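Local coordinates for citrinin polyketide synthase (PDB 5MPT), which builds the keto-aldehyde precursor of the mycotoxin citrinin from malonyl units and presumably an acetyl starter, this piece being its C-methyltransferase domain with bound S-adenosyl-L-homocysteine, at residues M45-E50 with L125-H130; A59-Q62 with P66-S69; M89-G94 with W322-F327; A99-I104 with I109-V114; E331-F336 with H342-A347. One frame throughout, in Å; residues are numbered along the deposited sequence.

Contact 1. Residues M45-E50 with L125-H130; sequences MPRSTE and LEELLH
Arg47 lies along Leu128 for most of its length, the two side chains running past each other in opposite directions. Its CB already touches Leu128 CD1, at 3.7 Å. CG sets off anti to the carbonyl carbon (chi1 -63°), and CD stays beside the same methyl. NE is 3.7 Å from Leu128 CD1, which sits over one face of the guanidinium, offset toward its rim. A bend at chi3 (71°) carries the tip on to Glu127. There Arg47 NH2 comes to 3.8 Å from Glu127 CB, which lies at the guanidinium edge. The Glu127 carboxylate is near but not paired with it: Arg47 NH2 to Glu127 OE1 is 4.5 Å. Each charge has a salt bridge elsewhere, Arg47 with Asp131 and Glu127 with Lys119. Leu128 CD2 turns to the backbone of Ser48. The arrangement is near-antiparallel helix packing, with axes 10.7 Å apart at 157°, and joins helix 121-131 to helix 40-62 of the helix-turn-helix family region.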
# COMPACT_ATOMS: atom_id res chain seq x y z
N MET A 45 3.49 -10.63 12.05
CA MET A 45 2.10 -10.56 11.61
C MET A 45 1.14 -11.36 12.49
O MET A 45 0.02 -10.88 12.70
CB MET A 45 1.98 -11.01 10.15
CG MET A 45 2.34 -9.93 9.16
SD MET A 45 2.31 -10.46 7.40
CE MET A 45 0.66 -11.25 7.42
N PRO A 46 1.47 -12.55 13.00
CA PRO A 46 0.54 -13.20 13.93
C PRO A 46 0.27 -12.35 15.14
O PRO A 46 -0.85 -12.38 15.68
CB PRO A 46 1.24 -14.52 14.26
CG PRO A 46 2.10 -14.78 13.02
CD PRO A 46 2.59 -13.43 12.62
N ARG A 47 1.22 -11.51 15.54
CA ARG A 47 1.02 -10.70 16.74
C ARG A 47 0.14 -9.51 16.42
O ARG A 47 -0.74 -9.15 17.20
CB ARG A 47 2.35 -10.25 17.33
CG ARG A 47 3.19 -11.41 17.80
CD ARG A 47 4.52 -10.97 18.38
NE ARG A 47 4.36 -10.32 19.67
CZ ARG A 47 5.36 -9.89 20.44
NH1 ARG A 47 6.62 -10.04 20.04
NH2 ARG A 47 5.08 -9.33 21.62
N SER A 48 0.34 -8.89 15.26
CA SER A 48 -0.55 -7.79 14.90
C SER A 48 -1.96 -8.30 14.60
O SER A 48 -2.94 -7.62 14.92
CB SER A 48 0.04 -7.01 13.71
OG SER A 48 0.21 -7.81 12.56
N THR A 49 -2.08 -9.50 14.02
CA THR A 49 -3.40 -10.08 13.78
C THR A 49 -4.09 -10.37 15.10
O THR A 49 -5.31 -10.12 15.25
CB THR A 49 -3.28 -11.36 12.94
OG1 THR A 49 -2.70 -11.05 11.67
CG2 THR A 49 -4.65 -12.01 12.73
N GLU A 50 -3.33 -10.85 16.07
CA GLU A 50 -3.88 -11.09 17.40
C GLU A 50 -4.42 -9.81 18.01
O GLU A 50 -5.46 -9.81 18.68
CB GLU A 50 -2.81 -11.71 18.28
CG GLU A 50 -3.21 -11.87 19.74
CD GLU A 50 -2.12 -12.52 20.54
OE1 GLU A 50 -1.10 -11.85 20.83
OE2 GLU A 50 -2.27 -13.72 20.85
N LEU A 125 -0.19 -4.37 22.85
CA LEU A 125 0.54 -3.32 22.16
C LEU A 125 1.87 -3.03 22.84
O LEU A 125 2.90 -2.90 22.19
CB LEU A 125 -0.30 -2.04 22.09
CG LEU A 125 0.42 -0.95 21.28
CD1 LEU A 125 0.55 -1.37 19.83
CD2 LEU A 125 -0.34 0.35 21.39
N GLU A 126 1.86 -2.92 24.16
CA GLU A 126 3.07 -2.58 24.89
C GLU A 126 4.17 -3.59 24.59
O GLU A 126 5.31 -3.22 24.30
CB GLU A 126 2.77 -2.51 26.39
CG GLU A 126 3.94 -2.10 27.29
CD GLU A 126 3.70 -2.44 28.77
OE1 GLU A 126 2.53 -2.40 29.21
OE2 GLU A 126 4.68 -2.76 29.48
N GLU A 127 3.81 -4.87 24.60
CA GLU A 127 4.78 -5.92 24.35
C GLU A 127 5.25 -5.90 22.91
O GLU A 127 6.44 -6.06 22.63
CB GLU A 127 4.20 -7.29 24.70
CG GLU A 127 4.03 -7.53 26.20
CD GLU A 127 3.36 -8.87 26.50
OE1 GLU A 127 2.94 -9.58 25.56
OE2 GLU A 127 3.27 -9.22 27.68
N LEU A 128 4.32 -5.71 21.97
CA LEU A 128 4.68 -5.70 20.56
C LEU A 128 5.56 -4.50 20.24
O LEU A 128 6.52 -4.63 19.48
CB LEU A 128 3.39 -5.69 19.74
CG LEU A 128 3.51 -5.90 18.25
CD1 LEU A 128 4.29 -7.15 17.86
CD2 LEU A 128 2.10 -5.96 17.66
N LEU A 129 5.26 -3.34 20.82
CA LEU A 129 6.12 -2.18 20.58
C LEU A 129 7.52 -2.39 21.15
O LEU A 129 8.52 -1.99 20.55
CB LEU A 129 5.48 -0.93 21.19
CG LEU A 129 4.19 -0.41 20.58
CD1 LEU A 129 3.80 0.81 21.34
CD2 LEU A 129 4.39 -0.10 19.09
N HIS A 130 7.61 -3.01 22.32
CA HIS A 130 8.92 -3.25 22.91
C HIS A 130 9.67 -4.33 22.15
O HIS A 130 10.89 -4.21 21.92
CB HIS A 130 8.73 -3.63 24.39
CG HIS A 130 9.99 -4.07 25.06
ND1 HIS A 130 10.44 -5.37 24.99
CD2 HIS A 130 10.90 -3.39 25.79
CE1 HIS A 130 11.58 -5.47 25.65
NE2 HIS A 130 11.88 -4.28 26.14

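Contact 2. Residues A59-Q62 with P66-S69; sequences AFEQ and PIRS
Glu61, in the last turn of helix 40-62, reaches over the chain that turns back at Pro66-Ser69. This is the helix-to-loop corner of the helix-turn-helix family region, ahead of strand 75-76. One hydrogen bond joins the two segments: Arg68 N donates to Glu61 OE2 at 3.3 Å, with an N-H...O angle of 153°. The N-H meets the oxygen nearly along the C-O axis. The length suggests a modest bond. A bend at chi2 (54°) folds the Glu61 chain so that its carboxylate faces the backbone of the loop. The charge pairing is looser. Glu61 OE2 is 4.2 Å from Arg68 NE and well out of the guanidinium plane, so no N-H is aimed at it. The two side chains cross at about a right angle, and Arg68 NH2 instead bonds to Asn58. Apolar packing lies beside this polar link. Phe60 CB meets Ile67 CG2 at 3.9 Å, while the Phe60 ring goes on to Tyr93 and Met89 of helix 86-98. The other carboxylate oxygen, Glu61 OE1, rests 3.3 Å from Pro66 CA.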
# COMPACT_ATOMS: atom_id res chain seq x y z
N ALA A 59 -14.79 -4.56 20.65
CA ALA A 59 -15.84 -3.79 20.00
C ALA A 59 -17.17 -4.55 20.02
O ALA A 59 -18.24 -3.96 20.23
CB ALA A 59 -15.40 -3.45 18.57
N PHE A 60 -17.11 -5.85 19.77
CA PHE A 60 -18.30 -6.67 19.75
C PHE A 60 -18.99 -6.67 21.11
O PHE A 60 -20.22 -6.51 21.22
CB PHE A 60 -17.89 -8.08 19.33
CG PHE A 60 -17.90 -8.29 17.87
CD1 PHE A 60 -17.51 -7.28 16.99
CD2 PHE A 60 -18.33 -9.50 17.34
CE1 PHE A 60 -17.56 -7.47 15.63
CE2 PHE A 60 -18.35 -9.69 15.96
CZ PHE A 60 -17.98 -8.68 15.12
N GLU A 61 -18.21 -6.81 22.18
CA GLU A 61 -18.74 -6.74 23.53
C GLU A 61 -19.44 -5.39 23.76
O GLU A 61 -20.57 -5.32 24.28
CB GLU A 61 -17.57 -6.97 24.51
CG GLU A 61 -17.85 -7.57 25.90
CD GLU A 61 -18.63 -8.88 25.86
OE1 GLU A 61 -19.83 -8.84 26.15
OE2 GLU A 61 -18.05 -9.94 25.56
N GLN A 62 -18.77 -4.31 23.35
CA GLN A 62 -19.33 -2.97 23.45
C GLN A 62 -20.63 -2.83 22.67
O GLN A 62 -21.54 -2.10 23.10
CB GLN A 62 -18.30 -1.95 22.95
CG GLN A 62 -17.11 -1.85 23.89
CD GLN A 62 -15.93 -1.13 23.25
OE1 GLN A 62 -16.00 -0.65 22.11
NE2 GLN A 62 -14.85 -1.02 23.99
N PRO A 66 -21.90 -10.86 23.36
CA PRO A 66 -21.16 -11.40 24.50
C PRO A 66 -20.16 -12.48 24.11
O PRO A 66 -20.10 -13.55 24.70
CB PRO A 66 -22.27 -11.97 25.38
CG PRO A 66 -23.27 -12.42 24.38
CD PRO A 66 -23.27 -11.39 23.32
N ILE A 67 -19.36 -12.19 23.08
CA ILE A 67 -18.51 -13.21 22.50
C ILE A 67 -17.49 -13.70 23.52
O ILE A 67 -17.12 -14.88 23.51
CB ILE A 67 -17.87 -12.65 21.20
CG1 ILE A 67 -16.91 -13.66 20.58
CG2 ILE A 67 -17.18 -11.31 21.47
CD1 ILE A 67 -16.56 -13.37 19.10
N ARG A 68 -17.05 -12.83 24.42
CA ARG A 68 -16.02 -13.24 25.37
C ARG A 68 -16.54 -14.30 26.33
O ARG A 68 -15.78 -15.16 26.77
CB ARG A 68 -15.50 -12.02 26.14
CG ARG A 68 -14.18 -12.30 26.83
CD ARG A 68 -13.79 -11.18 27.78
NE ARG A 68 -14.21 -9.87 27.29
CZ ARG A 68 -13.54 -9.14 26.41
NH1 ARG A 68 -12.40 -9.60 25.89
NH2 ARG A 68 -14.02 -7.96 26.06
N SER A 69 -17.83 -14.25 26.67
CA SER A 69 -18.39 -15.16 27.66
C SER A 69 -19.29 -16.23 27.05
O SER A 69 -19.78 -17.10 27.78
CB SER A 69 -19.17 -14.36 28.69
OG SER A 69 -20.12 -13.51 28.07

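Contact 3. Residues M89-G94 with W322-F327; sequences MNLIYG and WVDFIF
Asp324 OD1, gripped by two nitrogens from another part of the chain, belongs to a carboxylate that Leu91 covers. His342 NE2 and Trp333 NE1 both bond to this oxygen, and Gln319 NE2 holds the second oxygen, OD2. Three bonds thus fix the rotation of the buried carboxylate and probably help to stabilise its negative charge. Leu91 crosses Asp324 at about a right angle and lays both methyls along it. Its CD2 touches Asp324 CB at 3.6 Å, and its CD1 lies 3.6 Å from both Asp324 CG and Asp324 OD1. Leu91 CG stands anti to the backbone N (chi1 -171°), which carries the methyls across to the other helix. The contact is helix-to-helix packing between two parts of the domain: helix 86-98 of the helix-turn-helix family region, and helix 321-327 of the methyltransferase region. One residue further along each helix, Ile92 meets Phe325. The CG1 arm of Ile92 bends at chi2 (-62°) and brings CD1 to the ring edge, near its plane, 3.8 Å from Phe325 CD1. The same ring stacks on Phe149 and touches Cys52, His55 and Ile56 of helix 40-62.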
# COMPACT_ATOMS: atom_id res chain seq x y z
N MET A 89 -17.36 -5.60 7.12
CA MET A 89 -17.70 -6.41 8.27
C MET A 89 -17.73 -7.89 7.92
O MET A 89 -17.48 -8.72 8.79
CB MET A 89 -19.02 -5.95 8.88
CG MET A 89 -18.88 -4.59 9.55
SD MET A 89 -17.69 -4.57 10.89
CE MET A 89 -18.43 -5.77 12.01
N ASN A 90 -18.02 -8.24 6.67
CA ASN A 90 -17.87 -9.63 6.27
C ASN A 90 -16.40 -10.07 6.35
O ASN A 90 -16.11 -11.21 6.72
CB ASN A 90 -18.43 -9.84 4.87
CG ASN A 90 -19.93 -9.63 4.80
OD1 ASN A 90 -20.66 -9.91 5.77
ND2 ASN A 90 -20.41 -9.14 3.67
N LEU A 91 -15.47 -9.17 6.03
CA LEU A 91 -14.05 -9.46 6.20
C LEU A 91 -13.70 -9.57 7.69
O LEU A 91 -12.94 -10.46 8.09
CB LEU A 91 -13.22 -8.38 5.53
CG LEU A 91 -11.70 -8.50 5.35
CD1 LEU A 91 -11.32 -7.65 4.13
CD2 LEU A 91 -10.97 -8.01 6.59
N ILE A 92 -14.28 -8.69 8.51
CA ILE A 92 -14.06 -8.73 9.96
C ILE A 92 -14.53 -10.05 10.56
O ILE A 92 -13.84 -10.65 11.41
CB ILE A 92 -14.76 -7.52 10.62
CG1 ILE A 92 -14.03 -6.22 10.27
CG2 ILE A 92 -14.83 -7.71 12.16
CD1 ILE A 92 -12.57 -6.16 10.78
N TYR A 93 -15.74 -10.47 10.21
CA TYR A 93 -16.22 -11.76 10.70
C TYR A 93 -15.35 -12.88 10.19
O TYR A 93 -15.13 -13.88 10.88
CB TYR A 93 -17.68 -11.99 10.30
CG TYR A 93 -18.64 -11.37 11.26
CD1 TYR A 93 -18.96 -12.02 12.44
CD2 TYR A 93 -19.22 -10.15 11.01
CE1 TYR A 93 -19.81 -11.46 13.33
CE2 TYR A 93 -20.08 -9.59 11.89
CZ TYR A 93 -20.37 -10.25 13.05
OH TYR A 93 -21.25 -9.68 13.94
N GLY A 94 -14.89 -12.76 8.95
CA GLY A 94 -13.92 -13.71 8.43
C GLY A 94 -12.69 -13.80 9.30
O GLY A 94 -12.18 -14.90 9.56
N TRP A 322 -3.82 -6.58 9.54
CA TRP A 322 -3.85 -5.23 10.10
C TRP A 322 -4.13 -4.17 9.04
O TRP A 322 -4.73 -3.14 9.35
CB TRP A 322 -2.58 -4.88 10.85
CG TRP A 322 -1.30 -4.63 10.03
CD1 TRP A 322 -0.28 -5.51 9.83
CD2 TRP A 322 -0.94 -3.43 9.31
NE1 TRP A 322 0.69 -4.93 9.04
CE2 TRP A 322 0.30 -3.66 8.71
CE3 TRP A 322 -1.55 -2.19 9.13
CZ2 TRP A 322 0.94 -2.70 7.97
CZ3 TRP A 322 -0.92 -1.25 8.39
CH2 TRP A 322 0.32 -1.50 7.82
N VAL A 323 -3.71 -4.40 7.80
CA VAL A 323 -3.99 -3.45 6.72
C VAL A 323 -5.49 -3.39 6.45
O VAL A 323 -6.10 -2.31 6.41
CB VAL A 323 -3.21 -3.84 5.45
CG1 VAL A 323 -3.54 -2.91 4.29
CG2 VAL A 323 -1.70 -3.85 5.75
N ASP A 324 -6.11 -4.55 6.22
CA ASP A 324 -7.57 -4.58 6.08
C ASP A 324 -8.27 -3.98 7.30
O ASP A 324 -9.26 -3.26 7.17
CB ASP A 324 -8.05 -6.01 5.86
CG ASP A 324 -7.91 -6.43 4.43
OD1 ASP A 324 -8.33 -5.64 3.57
OD2 ASP A 324 -7.39 -7.54 4.17
N PHE A 325 -7.80 -4.31 8.49
CA PHE A 325 -8.49 -3.90 9.71
C PHE A 325 -8.58 -2.39 9.82
O PHE A 325 -9.59 -1.84 10.28
CB PHE A 325 -7.76 -4.48 10.91
CG PHE A 325 -8.37 -4.12 12.24
CD1 PHE A 325 -9.66 -4.48 12.55
CD2 PHE A 325 -7.64 -3.41 13.19
CE1 PHE A 325 -10.20 -4.16 13.78
CE2 PHE A 325 -8.18 -3.10 14.42
CZ PHE A 325 -9.48 -3.44 14.69
N ILE A 326 -7.52 -1.69 9.41
CA ILE A 326 -7.47 -0.24 9.48
C ILE A 326 -8.07 0.39 8.25
O ILE A 326 -8.96 1.23 8.34
CB ILE A 326 -6.03 0.26 9.62
CG1 ILE A 326 -5.41 -0.33 10.89
CG2 ILE A 326 -5.98 1.79 9.61
CD1 ILE A 326 -3.92 -0.14 11.02
N PHE A 327 -7.50 0.08 7.09
CA PHE A 327 -7.91 0.76 5.88
C PHE A 327 -9.30 0.35 5.45
O PHE A 327 -9.98 1.13 4.76
CB PHE A 327 -6.89 0.50 4.78
CG PHE A 327 -5.60 1.23 4.99
CD1 PHE A 327 -4.58 0.68 5.72
CD2 PHE A 327 -5.40 2.48 4.41
CE1 PHE A 327 -3.38 1.36 5.93
CE2 PHE A 327 -4.20 3.16 4.59
CZ PHE A 327 -3.20 2.61 5.34

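Contact 4. Residues A99-I104 with I109-V114; sequences ARLIDI and ITRTSV
Thr112 holds OG1 between its backbone N and carbonyl carbon (chi1 69°), a torsion that sets the hydroxyl against Arg100 O. Arg111 bends at chi2 (80°), which swings its guanidinium back to Leu101 O. The hydroxyl bond from Thr112 OG1 to Arg100 O is short, at 2.6 Å. Leu101 O takes two donors. Arg111 NH1 is 2.9 Å from Leu101 O, in the carbonyl plane and on a lone pair, while Thr112 N approaches from above that plane. NH1 and NH2 of Arg111 also grip Val114 O end-on, and its NE bonds to Ile67 O outside the hairpin. Thr112 OG1 in turn accepts from Val114 N, an ST turn. These residues close the open end of an antiparallel beta hairpin, strands 102-105 and 108-111, which follows a Schellman motif at Arg100. Asp103 and Thr110 form its hydrogen-bonded pair, with Asp103 N to Thr110 O at 2.8 Å and Thr110 N to Asp103 O at 2.9 Å. One water joins Asp103 OD2, Thr110 OG1 and Arg111 O. Arg100 NH2 makes a 2.7 Å salt bridge to Asp103 OD1, meeting the syn lone pair of that oxygen. Away from this polar face, Ile102 CD1 packs on Ile109 CG2 at 3.9 Å.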
# COMPACT_ATOMS: atom_id res chain seq x y z
N ALA A 99 -9.47 -16.84 13.30
CA ALA A 99 -8.93 -16.93 14.65
C ALA A 99 -9.62 -18.01 15.46
O ALA A 99 -9.26 -18.22 16.62
CB ALA A 99 -9.08 -15.58 15.36
N ARG A 100 -10.61 -18.69 14.87
CA ARG A 100 -11.30 -19.83 15.47
C ARG A 100 -12.10 -19.43 16.70
O ARG A 100 -12.34 -20.26 17.58
CB ARG A 100 -10.31 -20.95 15.80
CG ARG A 100 -9.55 -21.47 14.57
CD ARG A 100 -10.48 -21.88 13.41
NE ARG A 100 -11.49 -22.86 13.80
CZ ARG A 100 -12.81 -22.69 13.74
NH1 ARG A 100 -13.34 -21.56 13.29
NH2 ARG A 100 -13.62 -23.67 14.13
N LEU A 101 -12.56 -18.18 16.76
CA LEU A 101 -13.47 -17.78 17.82
C LEU A 101 -14.92 -18.02 17.44
O LEU A 101 -15.76 -18.24 18.33
CB LEU A 101 -13.28 -16.31 18.18
CG LEU A 101 -11.91 -15.96 18.74
CD1 LEU A 101 -11.80 -14.45 18.89
CD2 LEU A 101 -11.68 -16.67 20.09
N ILE A 102 -15.24 -17.95 16.15
CA ILE A 102 -16.58 -18.21 15.67
C ILE A 102 -16.51 -19.22 14.54
O ILE A 102 -15.47 -19.41 13.90
CB ILE A 102 -17.32 -16.93 15.19
CG1 ILE A 102 -16.58 -16.29 13.99
CG2 ILE A 102 -17.49 -15.96 16.36
CD1 ILE A 102 -17.31 -15.10 13.39
N ASP A 103 -17.64 -19.89 14.32
CA ASP A 103 -17.93 -20.62 13.11
C ASP A 103 -19.06 -19.90 12.40
O ASP A 103 -20.03 -19.46 13.03
CB ASP A 103 -18.34 -22.07 13.39
CG ASP A 103 -17.22 -22.88 14.04
OD1 ASP A 103 -16.09 -22.96 13.47
OD2 ASP A 103 -17.47 -23.44 15.14
N ILE A 104 -18.92 -19.75 11.09
CA ILE A 104 -19.92 -19.12 10.25
C ILE A 104 -20.58 -20.20 9.42
O ILE A 104 -19.91 -21.12 8.93
CB ILE A 104 -19.30 -18.02 9.37
CG1 ILE A 104 -18.69 -16.92 10.25
CG2 ILE A 104 -20.35 -17.41 8.45
CD1 ILE A 104 -17.85 -15.92 9.51
N ILE A 109 -24.00 -17.29 12.89
CA ILE A 109 -22.72 -17.16 13.58
C ILE A 109 -22.83 -17.90 14.90
O ILE A 109 -23.75 -17.67 15.67
CB ILE A 109 -22.37 -15.68 13.82
CG1 ILE A 109 -22.42 -14.90 12.50
CG2 ILE A 109 -21.00 -15.58 14.48
CD1 ILE A 109 -22.67 -13.43 12.70
N THR A 110 -21.89 -18.80 15.15
CA THR A 110 -21.89 -19.56 16.39
C THR A 110 -20.51 -19.50 17.03
O THR A 110 -19.49 -19.44 16.34
CB THR A 110 -22.30 -21.01 16.15
OG1 THR A 110 -21.43 -21.60 15.18
CG2 THR A 110 -23.74 -21.08 15.67
N ARG A 111 -20.50 -19.48 18.36
CA ARG A 111 -19.26 -19.43 19.11
C ARG A 111 -18.60 -20.81 19.12
O ARG A 111 -19.29 -21.83 19.13
CB ARG A 111 -19.54 -18.96 20.54
CG ARG A 111 -18.31 -18.71 21.39
CD ARG A 111 -17.65 -17.35 21.10
NE ARG A 111 -16.66 -17.10 22.14
CZ ARG A 111 -15.46 -17.66 22.16
NH1 ARG A 111 -15.08 -18.47 21.16
NH2 ARG A 111 -14.64 -17.42 23.17
N THR A 112 -17.26 -20.83 19.09
CA THR A 112 -16.51 -22.07 19.21
C THR A 112 -16.17 -22.32 20.67
O THR A 112 -16.55 -21.56 21.56
CB THR A 112 -15.21 -22.02 18.41
OG1 THR A 112 -14.33 -21.08 19.04
CG2 THR A 112 -15.45 -21.63 16.97
N SER A 113 -15.38 -23.36 20.93
CA SER A 113 -14.84 -23.65 22.25
C SER A 113 -13.55 -22.89 22.53
O SER A 113 -13.01 -23.02 23.63
CB SER A 113 -14.58 -25.14 22.38
OG SER A 113 -13.69 -25.55 21.36
N VAL A 114 -13.03 -22.13 21.58
CA VAL A 114 -11.73 -21.49 21.75
C VAL A 114 -11.86 -20.25 22.63
O VAL A 114 -12.59 -19.31 22.27
CB VAL A 114 -11.11 -21.11 20.40
CG1 VAL A 114 -9.75 -20.45 20.62
CG2 VAL A 114 -10.99 -22.34 19.52
O HOH W 1 -22.62 -21.04 12.51
O HOH W 2 -19.96 -22.89 16.67

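Contact 5. Residues E331-F336 with H342-A347; sequences EGWWLF and HALQPA. With EDO (1,2-ethanediol), chain D.
Phe336 and His342 meet over a ring face: the carbonyl carbon of His342 lies above the Phe336 ring, offset toward its rim, 3.8 Å from Phe336 CE2. The imidazole has a water centred over one face and Leu344 N at its edge, close to the ring plane. Trp333 carries the same water over one face, toward its rim. The five-membered ring of Trp333 and the His342 ring have planes at 84°, in an arrangement neither stacked nor edge-to-face, with Trp333 CZ2 3.7 Å from His342 CE1. Leu344 CD1 packs on Trp333 CH2 at 3.9 Å. The water donates to Trp333 O at 2.6 Å and accepts from Ala343 N, bridging the two segments. Leu344 N donates to His342 ND1 at 3.0 Å, while His342 NE2 bonds to Asp324 OD1. With both ring nitrogens engaged, the imidazole is fixed in rotation. ND1 must be an acceptor there, so NE2 probably carries the proton toward Asp324. The bonds hold His342 in place next to Leu344, whose side chain touches the active-site residue His289.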
# COMPACT_ATOMS: atom_id res chain seq x y z
N GLU A 331 -13.54 4.81 3.03
CA GLU A 331 -14.23 4.72 1.75
C GLU A 331 -13.28 4.45 0.60
O GLU A 331 -13.65 3.78 -0.37
CB GLU A 331 -15.01 6.02 1.50
CG GLU A 331 -16.15 6.32 2.45
CD GLU A 331 -17.15 7.30 1.86
OE1 GLU A 331 -17.17 7.43 0.62
OE2 GLU A 331 -17.90 7.94 2.62
N GLY A 332 -12.04 4.95 0.69
CA GLY A 332 -11.04 4.80 -0.37
C GLY A 332 -10.58 3.38 -0.61
O GLY A 332 -9.91 3.14 -1.61
N TRP A 333 -10.89 2.46 0.30
CA TRP A 333 -10.50 1.05 0.20
C TRP A 333 -11.54 0.21 -0.52
O TRP A 333 -11.27 -0.97 -0.79
CB TRP A 333 -10.32 0.50 1.62
CG TRP A 333 -9.56 -0.78 1.82
CD1 TRP A 333 -10.03 -1.96 2.33
CD2 TRP A 333 -8.16 -0.99 1.59
NE1 TRP A 333 -9.01 -2.89 2.44
CE2 TRP A 333 -7.86 -2.31 1.97
CE3 TRP A 333 -7.13 -0.17 1.09
CZ2 TRP A 333 -6.58 -2.85 1.86
CZ3 TRP A 333 -5.88 -0.70 0.99
CH2 TRP A 333 -5.61 -2.03 1.38
N TRP A 334 -12.72 0.79 -0.80
CA TRP A 334 -13.86 0.07 -1.36
C TRP A 334 -14.38 0.72 -2.64
O TRP A 334 -15.57 0.58 -2.99
CB TRP A 334 -14.97 -0.04 -0.30
CG TRP A 334 -14.50 -0.72 0.94
CD1 TRP A 334 -14.11 -0.14 2.10
CD2 TRP A 334 -14.31 -2.13 1.11
NE1 TRP A 334 -13.70 -1.10 3.01
CE2 TRP A 334 -13.82 -2.33 2.42
CE3 TRP A 334 -14.50 -3.24 0.28
CZ2 TRP A 334 -13.52 -3.57 2.90
CZ3 TRP A 334 -14.21 -4.48 0.77
CH2 TRP A 334 -13.72 -4.64 2.07
N LEU A 335 -13.54 1.44 -3.36
CA LEU A 335 -14.01 2.13 -4.56
C LEU A 335 -14.09 1.24 -5.78
O LEU A 335 -14.77 1.60 -6.75
CB LEU A 335 -13.14 3.33 -4.87
CG LEU A 335 -13.18 4.52 -3.92
CD1 LEU A 335 -12.29 5.64 -4.44
CD2 LEU A 335 -14.61 5.01 -3.76
N PHE A 336 -13.40 0.10 -5.78
CA PHE A 336 -13.37 -0.77 -6.96
C PHE A 336 -14.77 -1.07 -7.46
O PHE A 336 -15.69 -1.33 -6.68
CB PHE A 336 -12.62 -2.07 -6.64
CG PHE A 336 -13.12 -2.80 -5.40
CD1 PHE A 336 -14.12 -3.75 -5.51
CD2 PHE A 336 -12.55 -2.56 -4.17
CE1 PHE A 336 -14.57 -4.43 -4.40
CE2 PHE A 336 -12.96 -3.24 -3.06
CZ PHE A 336 -13.99 -4.17 -3.18
N HIS A 342 -11.83 -7.16 -3.93
CA HIS A 342 -10.94 -6.50 -2.99
C HIS A 342 -10.10 -5.55 -3.81
O HIS A 342 -9.86 -5.80 -4.99
CB HIS A 342 -10.08 -7.51 -2.24
CG HIS A 342 -9.37 -6.94 -1.05
ND1 HIS A 342 -8.23 -6.17 -1.16
CD2 HIS A 342 -9.63 -7.05 0.27
CE1 HIS A 342 -7.82 -5.84 0.06
NE2 HIS A 342 -8.65 -6.36 0.94
N ALA A 343 -9.69 -4.43 -3.20
CA ALA A 343 -8.89 -3.46 -3.94
C ALA A 343 -7.56 -4.05 -4.39
O ALA A 343 -7.11 -3.80 -5.50
CB ALA A 343 -8.65 -2.22 -3.08
N LEU A 344 -6.93 -4.81 -3.52
CA LEU A 344 -5.62 -5.38 -3.79
C LEU A 344 -5.73 -6.60 -4.70
O LEU A 344 -6.70 -7.36 -4.61
CB LEU A 344 -4.95 -5.78 -2.47
CG LEU A 344 -4.78 -4.69 -1.41
CD1 LEU A 344 -4.06 -5.23 -0.19
CD2 LEU A 344 -4.07 -3.46 -1.96
N GLN A 345 -4.73 -6.80 -5.53
CA GLN A 345 -4.74 -7.88 -6.51
C GLN A 345 -3.35 -8.48 -6.66
O GLN A 345 -2.34 -7.77 -6.54
CB GLN A 345 -5.25 -7.40 -7.88
CG GLN A 345 -6.74 -6.99 -7.83
CD GLN A 345 -7.68 -8.13 -7.49
OE1 GLN A 345 -8.57 -8.00 -6.63
NE2 GLN A 345 -7.52 -9.25 -8.17
N PRO A 346 -3.26 -9.79 -6.91
CA PRO A 346 -1.97 -10.41 -7.14
C PRO A 346 -1.40 -9.97 -8.46
O PRO A 346 -2.14 -9.58 -9.38
CB PRO A 346 -2.28 -11.91 -7.15
CG PRO A 346 -3.65 -11.97 -7.66
CD PRO A 346 -4.36 -10.75 -7.10
N ALA A 347 -0.08 -10.06 -8.55
CA ALA A 347 0.65 -9.57 -9.73
C ALA A 347 0.12 -10.17 -11.03
O ALA A 347 0.14 -9.51 -12.08
CB ALA A 347 2.13 -9.89 -9.58
C1 EDO D . -6.38 -9.61 -2.84
O1 EDO D . -6.92 -10.07 -4.09
C2 EDO D . -4.87 -9.81 -2.90
O2 EDO D . -4.62 -11.09 -3.50
O HOH W 3 -10.39 -3.39 -0.57

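In the fold
Contacts 2, 3 and 4 meet around Tyr93 and Ile67: Phe60 CE2 lies 3.5 Å from Tyr93 CE1, Tyr93 CE1 is 3.5 Å from Ile109 CD1, and Ile67 O is 2.7 Å from Arg111 NE. Contact 1 touches contact 3 through Ser48 and Trp322, and shares helix 40-62 with contact 2, their centres 21 Å apart. Contact 3 joins this helical and hairpin part to contact 5 through Asp324, about 13 Å between centres. Contact 5 is nearest the catalytic centre. The Leu344 side chain is about 3 Å from that of His289 and about 4 Å from that of Glu315, and the Trp333 side chain is about 8 Å from bound S-adenosyl-L-homocysteine. Contacts 1, 2 and 4 lie away from these sites.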